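Local coordinates for carboxyvinyl-carboxyphosphonate phosphorylmutase (Bacillus anthracis, PDB 4IQD), which belongs to the phosphoenolpyruvate phosphomutase family of TIM-barrel proteins, pairs with a second copy of itself, and carries pyruvic acid in the model, at residues 20-23 / 24-28; 107-110 / 111-115; 252-255 / 256-260; 273-276 / 277-281; 284-287 / 288-292. All coordinates share one frame; numbering follows the deposited sequence.

Interaction 1: residues 20-23 / 24-28; sequences RFRA and LVEAN
Phe-21 overlaps Val-25 one turn further along the same helix: ring atom CE2 lies 3.9 Å from the methyl CG2 of Val-25, which comes at the ring obliquely. The ring reaches this place because its CG stands opposite the backbone N (chi1 -175°), and a flat, bulky phenylalanine beside a slim valine suits the buried flank. Leu-24 folds back over the preceding turn, so that its CG rests 3.1 Å from Arg-20 O and its CB 3.2 Å from Phe-21 O. On the outer flank, Arg-22 and Glu-26 run side by side and point the same way, their CG atoms 4.0 Å apart. Both chains bend further out, yet Arg-22 NH1 and Glu-26 OE1 stay 4.3 Å apart, too far for a salt bridge; any attraction is probably mild, and Arg-22 also has a weak, long ion pair with Asp-190. Regular helical bonds run beneath, such as Glu-26 N to Arg-22 O at 2.9 Å. The final one, from Ala-27 N to Ala-23 O, is weak, bent to 123°, and Ala-27 is where the chain leaves helical geometry. Arg-20 spends NH1 on the carbonyl of Asp-89, in the region before strand 92-95. Helix 14-26 thus lies against the barrel with Phe-21 edge-to-face on Tyr-161 of strand 161-166 and touching Ile-33 of strand 31-34, while Leu-24 meets Leu-31 of that same strand.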
loop_
_atom_site.group_PDB
_atom_site.type_symbol
_atom_site.label_atom_id
_atom_site.label_comp_id
_atom_site.label_asym_id
_atom_site.label_seq_id
_atom_site.Cartn_x
_atom_site.Cartn_y
_atom_site.Cartn_z
ATOM N N ARG A 20 -11.394 23.338 6.157
ATOM C CA ARG A 20 -10.084 23.351 6.792
ATOM C C ARG A 20 -9.024 23.439 5.712
ATOM O O ARG A 20 -8.062 24.190 5.832
ATOM C CB ARG A 20 -9.865 22.090 7.628
ATOM C CG ARG A 20 -8.560 22.096 8.415
ATOM C CD ARG A 20 -8.168 20.703 8.904
ATOM N NE ARG A 20 -9.092 20.147 9.890
ATOM C CZ ARG A 20 -8.953 18.950 10.456
ATOM N NH1 ARG A 20 -7.925 18.176 10.136
ATOM N NH2 ARG A 20 -9.844 18.526 11.342
ATOM N N PHE A 21 -9.220 22.665 4.651
ATOM C CA PHE A 21 -8.334 22.673 3.495
ATOM C C PHE A 21 -8.269 24.061 2.875
ATOM O O PHE A 21 -7.185 24.577 2.597
ATOM C CB PHE A 21 -8.821 21.664 2.454
ATOM C CG PHE A 21 -7.906 21.519 1.276
ATOM C CD1 PHE A 21 -6.833 20.649 1.323
ATOM C CD2 PHE A 21 -8.122 22.249 0.118
ATOM C CE1 PHE A 21 -5.989 20.510 0.240
ATOM C CE2 PHE A 21 -7.282 22.115 -0.968
ATOM C CZ PHE A 21 -6.213 21.245 -0.908
ATOM N N ARG A 22 -9.437 24.655 2.654
ATOM C CA ARG A 22 -9.520 25.998 2.098
ATOM C C ARG A 22 -8.747 26.979 2.964
ATOM O O ARG A 22 -7.976 27.791 2.459
ATOM C CB ARG A 22 -10.973 26.452 1.983
ATOM C CG ARG A 22 -11.114 27.906 1.561
ATOM C CD ARG A 22 -12.566 28.344 1.504
ATOM N NE ARG A 22 -13.353 27.546 0.569
ATOM C CZ ARG A 22 -13.377 27.741 -0.744
ATOM N NH1 ARG A 22 -12.649 28.704 -1.291
ATOM N NH2 ARG A 22 -14.127 26.967 -1.515
ATOM N N ALA A 23 -8.964 26.895 4.270
ATOM C CA ALA A 23 -8.233 27.714 5.226
ATOM C C ALA A 23 -6.741 27.579 4.987
ATOM O O ALA A 23 -6.038 28.579 4.838
ATOM C CB ALA A 23 -8.577 27.295 6.646
ATOM N N LEU A 24 -6.277 26.334 4.935
ATOM C CA LEU A 24 -4.869 26.026 4.709
ATOM C C LEU A 24 -4.342 26.724 3.463
ATOM O O LEU A 24 -3.208 27.202 3.435
ATOM C CB LEU A 24 -4.672 24.516 4.566
ATOM C CG LEU A 24 -4.990 23.618 5.760
ATOM C CD1 LEU A 24 -4.797 22.166 5.378
ATOM C CD2 LEU A 24 -4.123 23.982 6.938
ATOM N N VAL A 25 -5.179 26.783 2.436
ATOM C CA VAL A 25 -4.814 27.429 1.187
ATOM C C VAL A 25 -4.722 28.939 1.358
ATOM O O VAL A 25 -3.710 29.550 1.018
ATOM C CB VAL A 25 -5.831 27.103 0.086
ATOM C CG1 VAL A 25 -5.662 28.043 -1.088
ATOM C CG2 VAL A 25 -5.682 25.661 -0.350
ATOM N N GLU A 26 -5.776 29.531 1.910
ATOM C CA GLU A 26 -5.854 30.978 2.072
ATOM C C GLU A 26 -4.804 31.506 3.048
ATOM O O GLU A 26 -4.560 32.712 3.121
ATOM C CB GLU A 26 -7.255 31.383 2.541
ATOM C CG GLU A 26 -8.388 30.831 1.683
ATOM C CD GLU A 26 -8.437 31.444 0.293
ATOM O OE1 GLU A 26 -8.870 30.747 -0.650
ATOM O OE2 GLU A 26 -8.063 32.629 0.147
ATOM N N ALA A 27 -4.184 30.594 3.791
ATOM C CA ALA A 27 -3.173 30.949 4.779
ATOM C C ALA A 27 -2.004 31.708 4.165
ATOM O O ALA A 27 -1.702 31.570 2.979
ATOM C CB ALA A 27 -2.677 29.706 5.498
ATOM N N ASN A 28 -1.352 32.511 4.995
ATOM C CA ASN A 28 -0.253 33.349 4.551
ATOM C C ASN A 28 0.956 32.516 4.140
ATOM O O ASN A 28 1.649 32.846 3.181
ATOM C CB ASN A 28 0.128 34.325 5.665
ATOM C CG ASN A 28 0.621 35.650 5.132
ATOM O OD1 ASN A 28 0.480 35.948 3.947
ATOM N ND2 ASN A 28 1.196 36.461 6.011
#

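Interaction 2: residues 107-110 / 111-115; sequences ARTA and VEMVE
The guanidinium of Arg-108 and the carboxylate of Glu-112 are steeply turned against each other, their planes 73° apart, and Glu-112 OE2 approaches the guanidinium obliquely. This oxygen forms a salt bridge with Arg-108 NH1 at 2.9 Å, while Arg-108 NE is 3.0 Å from it. The arginine chain bends at chi2 (131°) and stands out from the helix, and Glu-112, one turn later, reaches back to it. Glu-112 CG, opposite its own carbonyl carbon, sits 3.3 Å from Arg-108 O, from where an extended chain carries OE2 to the arginine. Its other oxygen, OE1, is hydrogen-bonded to Ser-74 OG, which should help to fix the rotation of the carboxylate. Long, charged residues fit this flank, because their tips can reach partners at the outer surface. On the inner flank Thr-109 and Met-113, a selenomethionine, run alongside each other, with Thr-109 CG2 4.0 Å from Met-113 CE. Thr-109 OG1 is shared between Asn-105 O and Gly-99 O, which satisfies the buried hydroxyl. Short and apolar, Val-111 and Ala-107 suit their contact with Val-156 of helix 143-156. This is the outer helix of a beta-alpha-beta crossover, joining strands 92-95 and 120-124 as in a TIM barrel.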
loop_
_atom_site.group_PDB
_atom_site.type_symbol
_atom_site.label_atom_id
_atom_site.label_comp_id
_atom_site.label_asym_id
_atom_site.label_seq_id
_atom_site.Cartn_x
_atom_site.Cartn_y
_atom_site.Cartn_z
ATOM N N ALA A 107 -20.044 13.377 -12.058
ATOM C CA ALA A 107 -21.035 13.608 -11.016
ATOM C C ALA A 107 -20.993 12.529 -9.935
ATOM O O ALA A 107 -21.113 12.832 -8.751
ATOM C CB ALA A 107 -22.427 13.698 -11.622
ATOM N N ARG A 108 -20.830 11.275 -10.348
ATOM C CA ARG A 108 -20.784 10.161 -9.403
ATOM C C ARG A 108 -19.456 10.119 -8.653
ATOM O O ARG A 108 -19.411 9.815 -7.461
ATOM C CB ARG A 108 -21.038 8.826 -10.113
ATOM C CG ARG A 108 -20.454 7.621 -9.389
ATOM C CD ARG A 108 -21.459 6.492 -9.244
ATOM N NE ARG A 108 -20.943 5.413 -8.404
ATOM C CZ ARG A 108 -20.683 4.182 -8.833
ATOM N NH1 ARG A 108 -20.214 3.271 -7.990
ATOM N NH2 ARG A 108 -20.896 3.857 -10.101
ATOM N N THR A 109 -18.377 10.424 -9.365
ATOM C CA THR A 109 -17.060 10.508 -8.756
ATOM C C THR A 109 -17.082 11.522 -7.618
ATOM O O THR A 109 -16.531 11.278 -6.547
ATOM C CB THR A 109 -15.994 10.899 -9.795
ATOM O OG1 THR A 109 -15.862 9.844 -10.754
ATOM C CG2 THR A 109 -14.650 11.132 -9.127
ATOM N N ALA A 110 -17.752 12.648 -7.854
ATOM C CA ALA A 110 -17.867 13.706 -6.858
ATOM C C ALA A 110 -18.585 13.231 -5.602
ATOM O O ALA A 110 -18.184 13.567 -4.491
ATOM C CB ALA A 110 -18.576 14.918 -7.447
ATOM N N VAL A 111 -19.645 12.453 -5.776
ATOM C CA VAL A 111 -20.397 11.944 -4.635
ATOM C C VAL A 111 -19.557 10.962 -3.838
ATOM O O VAL A 111 -19.523 11.017 -2.611
ATOM C CB VAL A 111 -21.681 11.230 -5.072
ATOM C CG1 VAL A 111 -22.473 10.786 -3.855
ATOM C CG2 VAL A 111 -22.518 12.137 -5.945
ATOM N N GLU A 112 -18.883 10.064 -4.547
ATOM C CA GLU A 112 -18.058 9.044 -3.912
ATOM C C GLU A 112 -16.938 9.659 -3.087
ATOM O O GLU A 112 -16.576 9.138 -2.036
ATOM C CB GLU A 112 -17.467 8.101 -4.959
ATOM C CG GLU A 112 -18.483 7.212 -5.649
ATOM C CD GLU A 112 -17.855 6.363 -6.735
ATOM O OE1 GLU A 112 -16.855 6.813 -7.332
ATOM O OE2 GLU A 112 -18.354 5.246 -6.984
HETATM N N MSE A 113 -16.388 10.770 -3.564
HETATM C CA MSE A 113 -15.321 11.449 -2.840
HETATM C C MSE A 113 -15.854 12.151 -1.591
HETATM O O MSE A 113 -15.198 12.170 -0.554
HETATM C CB MSE A 113 -14.591 12.438 -3.753
HETATM C CG MSE A 113 -13.908 11.782 -4.952
HETATM SE SE MSE A 113 -12.574 10.431 -4.474
HETATM C CE MSE A 113 -12.475 9.484 -6.171
ATOM N N VAL A 114 -17.049 12.721 -1.690
ATOM C CA VAL A 114 -17.680 13.354 -0.540
ATOM C C VAL A 114 -18.010 12.292 0.496
ATOM O O VAL A 114 -17.839 12.501 1.699
ATOM C CB VAL A 114 -18.955 14.118 -0.942
ATOM C CG1 VAL A 114 -19.786 14.466 0.281
ATOM C CG2 VAL A 114 -18.594 15.374 -1.724
ATOM N N GLU A 115 -18.469 11.141 0.019
ATOM C CA GLU A 115 -18.733 10.007 0.891
ATOM C C GLU A 115 -17.468 9.564 1.614
ATOM O O GLU A 115 -17.511 9.204 2.789
ATOM C CB GLU A 115 -19.322 8.845 0.097
ATOM C CG GLU A 115 -20.740 9.091 -0.377
ATOM C CD GLU A 115 -21.364 7.857 -0.987
ATOM O OE1 GLU A 115 -20.608 6.986 -1.460
ATOM O OE2 GLU A 115 -22.607 7.755 -0.985
#

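Interaction 3: residues 252-255 / 256-260; sequences KAYE and NVFTL
Regular i to i+4 bonds carry the helix from Lys-252 to Leu-260, with Phe-258 N donating to Tyr-254 O at 2.8 Å and Thr-259 N to Glu-255 O at 3.0 Å. The ring of Phe-258 turns back over the turn before it: Tyr-254 CA lies above one of its faces, offset toward the rim, and Tyr-254 CB is 3.6 Å from Phe-258 CE2. Phe-258 has chi1 of -71°, which sets its ring opposite its own carbonyl carbon and beside its N and lays it along the carbonyl of Tyr-254; Phe-258 CG is 3.1 Å from Tyr-254 O. Val-257 takes a less usual rotamer, with CG1 between N and the carbonyl carbon, and touches both Ala-253 O and Tyr-254 O at 3.3 Å. Helix 245-264 follows the last barrel strand, 239-242, and this part of it reaches out to the second subunit. Tyr-254 lies on Val-44 of that subunit and Phe-258 on Ala-41 of that subunit, consistent with the exchange of the eighth helix between subunits known in this superfamily; large aromatics suit such a buried interface. On the more polar flank, Asn-256 crosses Lys-252 at a slant, ND2 4.1 Å from Lys-252 CG. The modelled 2.4 Å between Thr-259 OG1 and Glu-255 O is too short to be trusted in detail. Lys-252 NZ and Glu-255 OE1 form a long salt bridge of 3.9 Å.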
loop_
_atom_site.group_PDB
_atom_site.type_symbol
_atom_site.label_atom_id
_atom_site.label_comp_id
_atom_site.label_asym_id
_atom_site.label_seq_id
_atom_site.Cartn_x
_atom_site.Cartn_y
_atom_site.Cartn_z
ATOM N N LYS A 252 12.552 1.985 -3.534
ATOM C CA LYS A 252 13.999 1.922 -3.403
ATOM C C LYS A 252 14.378 1.057 -2.208
ATOM O O LYS A 252 15.329 0.276 -2.266
ATOM C CB LYS A 252 14.574 3.327 -3.226
ATOM C CG LYS A 252 16.079 3.392 -3.374
ATOM C CD LYS A 252 16.509 2.849 -4.721
ATOM C CE LYS A 252 18.004 3.003 -4.934
ATOM N NZ LYS A 252 18.436 2.464 -6.254
ATOM N N ALA A 253 13.615 1.199 -1.128
ATOM C CA ALA A 253 13.889 0.489 0.114
ATOM C C ALA A 253 13.625 -1.008 -0.007
ATOM O O ALA A 253 14.329 -1.811 0.598
ATOM C CB ALA A 253 13.080 1.084 1.257
ATOM N N TYR A 254 12.613 -1.380 -0.786
ATOM C CA TYR A 254 12.349 -2.789 -1.043
ATOM C C TYR A 254 13.580 -3.387 -1.706
ATOM O O TYR A 254 14.122 -4.393 -1.251
ATOM C CB TYR A 254 11.148 -2.962 -1.973
ATOM C CG TYR A 254 9.856 -2.362 -1.472
ATOM C CD1 TYR A 254 9.592 -2.255 -0.114
ATOM C CD2 TYR A 254 8.898 -1.904 -2.365
ATOM C CE1 TYR A 254 8.409 -1.706 0.340
ATOM C CE2 TYR A 254 7.716 -1.360 -1.923
ATOM C CZ TYR A 254 7.475 -1.260 -0.570
ATOM O OH TYR A 254 6.293 -0.711 -0.130
ATOM N N GLU A 255 14.011 -2.726 -2.775
ATOM C CA GLU A 255 15.132 -3.152 -3.604
ATOM C C GLU A 255 16.389 -3.432 -2.793
ATOM O O GLU A 255 17.025 -4.470 -2.959
ATOM C CB GLU A 255 15.411 -2.077 -4.663
ATOM C CG GLU A 255 16.498 -2.408 -5.673
ATOM C CD GLU A 255 16.704 -1.290 -6.690
ATOM O OE1 GLU A 255 15.839 -0.388 -6.780
ATOM O OE2 GLU A 255 17.732 -1.309 -7.399
ATOM N N ASN A 256 16.732 -2.505 -1.907
ATOM C CA ASN A 256 17.929 -2.628 -1.089
ATOM C C ASN A 256 17.856 -3.744 -0.058
ATOM O O ASN A 256 18.843 -4.431 0.197
ATOM C CB ASN A 256 18.229 -1.302 -0.387
ATOM C CG ASN A 256 18.759 -0.248 -1.336
ATOM O OD1 ASN A 256 19.456 -0.561 -2.300
ATOM N ND2 ASN A 256 18.431 1.009 -1.070
ATOM N N VAL A 257 16.689 -3.921 0.544
ATOM C CA VAL A 257 16.564 -4.904 1.606
ATOM C C VAL A 257 16.338 -6.302 1.035
ATOM O O VAL A 257 16.774 -7.295 1.612
ATOM C CB VAL A 257 15.473 -4.516 2.634
ATOM C CG1 VAL A 257 14.082 -4.718 2.063
ATOM C CG2 VAL A 257 15.646 -5.307 3.917
ATOM N N PHE A 258 15.678 -6.372 -0.117
ATOM C CA PHE A 258 15.470 -7.644 -0.798
ATOM C C PHE A 258 16.776 -8.150 -1.382
ATOM O O PHE A 258 17.082 -9.341 -1.308
ATOM C CB PHE A 258 14.442 -7.488 -1.912
ATOM C CG PHE A 258 13.048 -7.279 -1.417
ATOM C CD1 PHE A 258 12.685 -7.683 -0.146
ATOM C CD2 PHE A 258 12.096 -6.685 -2.223
ATOM C CE1 PHE A 258 11.400 -7.495 0.313
ATOM C CE2 PHE A 258 10.806 -6.495 -1.769
ATOM C CZ PHE A 258 10.459 -6.901 -0.498
ATOM N N THR A 259 17.533 -7.236 -1.978
ATOM C CA THR A 259 18.861 -7.544 -2.478
ATOM C C THR A 259 19.687 -8.138 -1.349
ATOM O O THR A 259 20.358 -9.152 -1.520
ATOM C CB THR A 259 19.561 -6.278 -3.000
ATOM O OG1 THR A 259 18.772 -5.687 -4.038
ATOM C CG2 THR A 259 20.933 -6.605 -3.545
ATOM N N LEU A 260 19.605 -7.501 -0.187
ATOM C CA LEU A 260 20.372 -7.898 0.982
ATOM C C LEU A 260 20.009 -9.299 1.452
ATOM O O LEU A 260 20.890 -10.118 1.707
ATOM C CB LEU A 260 20.149 -6.896 2.111
ATOM C CG LEU A 260 21.032 -7.020 3.350
ATOM C CD1 LEU A 260 22.502 -6.906 2.985
ATOM C CD2 LEU A 260 20.648 -5.945 4.345
#

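Interaction 4: residues 273-276 / 277-281; sequences NMQT and RSELY
A capping box opens helix 277-283, with Thr-276 as the N-cap and Glu-279 three residues on. Thr-276 OG1 accepts from Glu-279 N at 2.9 Å, and in return Glu-279 OE1 accepts from Thr-276 N at 2.8 Å with a nearly straight 165° bond. Threonine suits the first place because its short hydroxyl can accept from a first-turn N-H, which lacks a helical acceptor; chi1 of 66° puts OG1 there. Glutamate suits the second because its extended chain reaches back across the threonine; the bond meets OE1 on the anti side, 32° out of the carboxylate plane. A water also donates to OE1, so this oxygen is held from two sources. The carboxylate may be favoured as an anion by the start of the helix dipole. Leu-280 N closes the first full turn on Thr-276 O at 2.8 Å. Gln-275 slides past Glu-279 in the opposite direction, its CG 3.7 Å from Glu-279 CB, and its amide then lies across Leu-280, with OE1 3.2 Å from Leu-280 CA. Segment 273-276 ends the loop from helix 245-264, and the short helix it starts leads on to helix 286-297. The loop end and the short helix both lie on the second subunit: Arg-277 NH2 bonds to Glu-220 O of that subunit, Gln-275 packs on its Ala-251 and Leu-280 on its Ala-62.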
loop_
_atom_site.group_PDB
_atom_site.type_symbol
_atom_site.label_atom_id
_atom_site.label_comp_id
_atom_site.label_asym_id
_atom_site.label_seq_id
_atom_site.Cartn_x
_atom_site.Cartn_y
_atom_site.Cartn_z
ATOM N N ASN A 273 17.680 0.744 9.024
ATOM C CA ASN A 273 16.834 1.356 8.011
ATOM C C ASN A 273 15.375 0.989 8.219
ATOM O O ASN A 273 14.578 1.015 7.283
ATOM C CB ASN A 273 17.276 0.911 6.618
ATOM C CG ASN A 273 18.650 1.430 6.251
ATOM O OD1 ASN A 273 19.002 2.563 6.574
ATOM N ND2 ASN A 273 19.435 0.601 5.573
HETATM N N MSE A 274 15.027 0.644 9.453
HETATM C CA MSE A 274 13.689 0.152 9.740
HETATM C C MSE A 274 12.956 0.950 10.806
HETATM O O MSE A 274 13.557 1.476 11.740
HETATM C CB MSE A 274 13.743 -1.315 10.166
HETATM C CG MSE A 274 14.366 -2.240 9.143
HETATM SE SE MSE A 274 14.126 -4.112 9.598
HETATM C CE MSE A 274 15.333 -4.905 8.288
ATOM N N GLN A 275 11.643 1.039 10.644
ATOM C CA GLN A 275 10.783 1.514 11.704
ATOM C C GLN A 275 10.714 0.423 12.760
ATOM O O GLN A 275 10.537 -0.748 12.427
ATOM C CB GLN A 275 9.385 1.774 11.162
ATOM C CG GLN A 275 8.319 1.808 12.233
ATOM C CD GLN A 275 6.953 1.472 11.693
ATOM O OE1 GLN A 275 5.972 2.143 12.002
ATOM N NE2 GLN A 275 6.877 0.423 10.884
ATOM N N THR A 276 10.856 0.804 14.025
ATOM C CA THR A 276 10.821 -0.154 15.127
ATOM C C THR A 276 9.392 -0.574 15.474
ATOM O O THR A 276 8.431 0.102 15.111
ATOM C CB THR A 276 11.489 0.417 16.397
ATOM O OG1 THR A 276 10.722 1.521 16.891
ATOM C CG2 THR A 276 12.900 0.882 16.097
ATOM N N ARG A 277 9.262 -1.691 16.183
ATOM C CA ARG A 277 7.959 -2.141 16.659
ATOM C C ARG A 277 7.377 -1.108 17.612
ATOM O O ARG A 277 6.162 -0.988 17.749
ATOM C CB ARG A 277 8.080 -3.494 17.361
ATOM C CG ARG A 277 8.428 -4.638 16.431
ATOM C CD ARG A 277 9.130 -5.759 17.175
ATOM N NE ARG A 277 8.211 -6.740 17.740
ATOM C CZ ARG A 277 8.046 -7.970 17.262
ATOM N NH1 ARG A 277 7.192 -8.801 17.845
ATOM N NH2 ARG A 277 8.738 -8.373 16.207
ATOM N N SER A 278 8.264 -0.363 18.264
ATOM C CA SER A 278 7.874 0.697 19.180
ATOM C C SER A 278 7.276 1.858 18.401
ATOM O O SER A 278 6.239 2.403 18.772
ATOM C CB SER A 278 9.088 1.179 19.973
ATOM O OG SER A 278 9.834 0.085 20.474
ATOM N N GLU A 279 7.946 2.240 17.319
ATOM C CA GLU A 279 7.467 3.319 16.474
ATOM C C GLU A 279 6.185 2.895 15.784
ATOM O O GLU A 279 5.284 3.704 15.572
ATOM C CB GLU A 279 8.522 3.700 15.438
ATOM C CG GLU A 279 9.680 4.482 16.013
ATOM C CD GLU A 279 10.876 4.508 15.093
ATOM O OE1 GLU A 279 10.968 3.633 14.211
ATOM O OE2 GLU A 279 11.727 5.403 15.256
ATOM N N LEU A 280 6.111 1.615 15.441
ATOM C CA LEU A 280 4.927 1.066 14.806
ATOM C C LEU A 280 3.762 1.067 15.782
ATOM O O LEU A 280 2.651 1.458 15.429
ATOM C CB LEU A 280 5.198 -0.351 14.305
ATOM C CG LEU A 280 4.000 -1.071 13.689
ATOM C CD1 LEU A 280 3.319 -0.190 12.651
ATOM C CD2 LEU A 280 4.448 -2.378 13.072
ATOM N N TYR A 281 4.039 0.629 17.007
ATOM C CA TYR A 281 3.056 0.587 18.087
ATOM C C TYR A 281 2.338 1.923 18.220
ATOM O O TYR A 281 1.111 1.983 18.281
ATOM C CB TYR A 281 3.762 0.225 19.400
ATOM C CG TYR A 281 2.891 0.190 20.642
ATOM C CD1 TYR A 281 2.414 -1.014 21.147
ATOM C CD2 TYR A 281 2.579 1.357 21.332
ATOM C CE1 TYR A 281 1.635 -1.051 22.291
ATOM C CE2 TYR A 281 1.797 1.328 22.470
ATOM C CZ TYR A 281 1.327 0.125 22.945
ATOM O OH TYR A 281 0.550 0.101 24.079
HETATM O O HOH W 1 13.912 3.350 13.220
#

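Interaction 5: residues 284-287 / 288-292; sequences ISYH and DFEEL
Tyr-286 O receives two backbone N-H groups, from Phe-289 at 3.2 Å and, more weakly, from Glu-290 at 3.4 Å. The Phe-289 donor stands well above the carbonyl plane, 58° out of it, as befits the tight first turn of a helix. Glu-290 crosses the tyrosine at about a right angle: its OE2 meets the ring edge close to the ring plane, 3.1 Å from Tyr-286 CE2, with carboxylate and ring planes 71° apart. Here the negative oxygen faces the slightly positive rim hydrogens. Glu-290 CG lies opposite its carbonyl carbon (chi1 -56°), which directs the extended chain back along the helix; the other oxygen, OE1, is hydrogen-bonded to the hydroxyl of Tyr-281 and also passes 3.7 Å from His-287 ND1. Phe-289 turns its edge to backbone oxygens in a similar way, CD2 3.2 Å from Ser-285 O and CE2 3.6 Å from Ile-284 O. Phe-289 also packs on Pro-67 and Ile-284 on Leu-66, both of the second subunit. Ser-285, with a positive phi unusual outside glycine, is the C-prime residue of a Schellman motif (Tyr-286 N to Tyr-281 O, Ser-285 N to Glu-282 O) that ends helix 277-283 where helix 286-297 begins.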
loop_
_atom_site.group_PDB
_atom_site.type_symbol
_atom_site.label_atom_id
_atom_site.label_comp_id
_atom_site.label_asym_id
_atom_site.label_seq_id
_atom_site.Cartn_x
_atom_site.Cartn_y
_atom_site.Cartn_z
ATOM N N ILE A 284 0.341 3.272 14.606
ATOM C CA ILE A 284 -1.008 2.761 14.384
ATOM C C ILE A 284 -1.848 2.844 15.657
ATOM O O ILE A 284 -2.928 2.262 15.734
ATOM C CB ILE A 284 -1.001 1.324 13.834
ATOM C CG1 ILE A 284 -0.207 0.403 14.755
ATOM C CG2 ILE A 284 -0.423 1.298 12.428
ATOM C CD1 ILE A 284 -0.007 -0.977 14.193
ATOM N N SER A 285 -1.334 3.578 16.641
ATOM C CA SER A 285 -2.052 3.885 17.878
ATOM C C SER A 285 -2.545 2.646 18.612
ATOM O O SER A 285 -3.680 2.616 19.086
ATOM C CB SER A 285 -3.238 4.812 17.595
ATOM O OG SER A 285 -2.829 5.980 16.906
ATOM N N TYR A 286 -1.692 1.632 18.707
ATOM C CA TYR A 286 -2.070 0.375 19.342
ATOM C C TYR A 286 -2.602 0.612 20.753
ATOM O O TYR A 286 -3.577 -0.009 21.169
ATOM C CB TYR A 286 -0.881 -0.584 19.370
ATOM C CG TYR A 286 -1.214 -1.985 19.840
ATOM C CD1 TYR A 286 -1.510 -2.994 18.930
ATOM C CD2 TYR A 286 -1.219 -2.304 21.192
ATOM C CE1 TYR A 286 -1.806 -4.279 19.359
ATOM C CE2 TYR A 286 -1.514 -3.581 21.627
ATOM C CZ TYR A 286 -1.806 -4.564 20.711
ATOM O OH TYR A 286 -2.101 -5.834 21.153
ATOM N N HIS A 287 -1.966 1.533 21.470
ATOM C CA HIS A 287 -2.346 1.858 22.842
ATOM C C HIS A 287 -3.802 2.279 22.992
ATOM O O HIS A 287 -4.482 1.871 23.934
ATOM C CB HIS A 287 -1.454 2.969 23.390
ATOM C CG HIS A 287 -1.887 3.474 24.729
ATOM N ND1 HIS A 287 -1.668 2.771 25.895
ATOM C CD2 HIS A 287 -2.543 4.602 25.086
ATOM C CE1 HIS A 287 -2.161 3.452 26.914
ATOM N NE2 HIS A 287 -2.697 4.565 26.452
ATOM N N ASP A 288 -4.276 3.102 22.064
ATOM C CA ASP A 288 -5.610 3.680 22.166
ATOM C C ASP A 288 -6.717 2.642 22.004
ATOM O O ASP A 288 -7.850 2.856 22.435
ATOM C CB ASP A 288 -5.770 4.817 21.160
ATOM C CG ASP A 288 -4.793 5.950 21.414
ATOM O OD1 ASP A 288 -3.627 5.840 20.978
ATOM O OD2 ASP A 288 -5.186 6.941 22.062
ATOM N N PHE A 289 -6.385 1.517 21.386
ATOM C CA PHE A 289 -7.326 0.414 21.287
ATOM C C PHE A 289 -7.384 -0.328 22.611
ATOM O O PHE A 289 -8.448 -0.774 23.041
ATOM C CB PHE A 289 -6.916 -0.541 20.169
ATOM C CG PHE A 289 -7.080 0.038 18.797
ATOM C CD1 PHE A 289 -8.292 -0.056 18.136
ATOM C CD2 PHE A 289 -6.030 0.685 18.171
ATOM C CE1 PHE A 289 -8.453 0.481 16.875
ATOM C CE2 PHE A 289 -6.187 1.225 16.909
ATOM C CZ PHE A 289 -7.399 1.120 16.260
ATOM N N GLU A 290 -6.229 -0.459 23.251
ATOM C CA GLU A 290 -6.140 -1.132 24.537
ATOM C C GLU A 290 -6.983 -0.407 25.573
ATOM O O GLU A 290 -7.756 -1.030 26.296
ATOM C CB GLU A 290 -4.687 -1.200 25.006
ATOM C CG GLU A 290 -3.741 -1.859 24.016
ATOM C CD GLU A 290 -2.294 -1.819 24.475
ATOM O OE1 GLU A 290 -1.772 -0.709 24.711
ATOM O OE2 GLU A 290 -1.681 -2.900 24.606
ATOM N N GLU A 291 -6.842 0.915 25.634
ATOM C CA GLU A 291 -7.588 1.703 26.608
ATOM C C GLU A 291 -9.075 1.679 26.287
ATOM O O GLU A 291 -9.914 1.950 27.144
ATOM C CB GLU A 291 -7.073 3.146 26.679
ATOM C CG GLU A 291 -7.465 4.030 25.507
ATOM C CD GLU A 291 -7.341 5.512 25.833
ATOM O OE1 GLU A 291 -7.048 6.306 24.913
ATOM O OE2 GLU A 291 -7.543 5.882 27.010
ATOM N N LEU A 292 -9.397 1.343 25.045
ATOM C CA LEU A 292 -10.781 1.193 24.640
ATOM C C LEU A 292 -11.352 -0.096 25.219
ATOM O O LEU A 292 -12.390 -0.083 25.881
ATOM C CB LEU A 292 -10.885 1.182 23.118
ATOM C CG LEU A 292 -12.291 1.242 22.527
ATOM C CD1 LEU A 292 -13.000 2.507 22.979
ATOM C CD2 LEU A 292 -12.226 1.174 21.012
#

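All five contacts are local turns, met in series along the chain; none nests in another or crosses it, and none closes a long loop. Interaction 1 ends the helix before the first barrel strand. Interaction 2 lies in an outer barrel helix, its centre about 22 Å from that of interaction 1. Beyond the last strand, interaction 3 carries the chain away from the barrel, on the opposite side of the chain's centre from interactions 1 and 2. Interaction 4 starts the next helix, with nearest atoms about 4 Å from interaction 3. Interaction 5 follows and touches interaction 4 through Tyr-281. Interactions 3, 4 and 5 all join this C-terminal region to the second subunit.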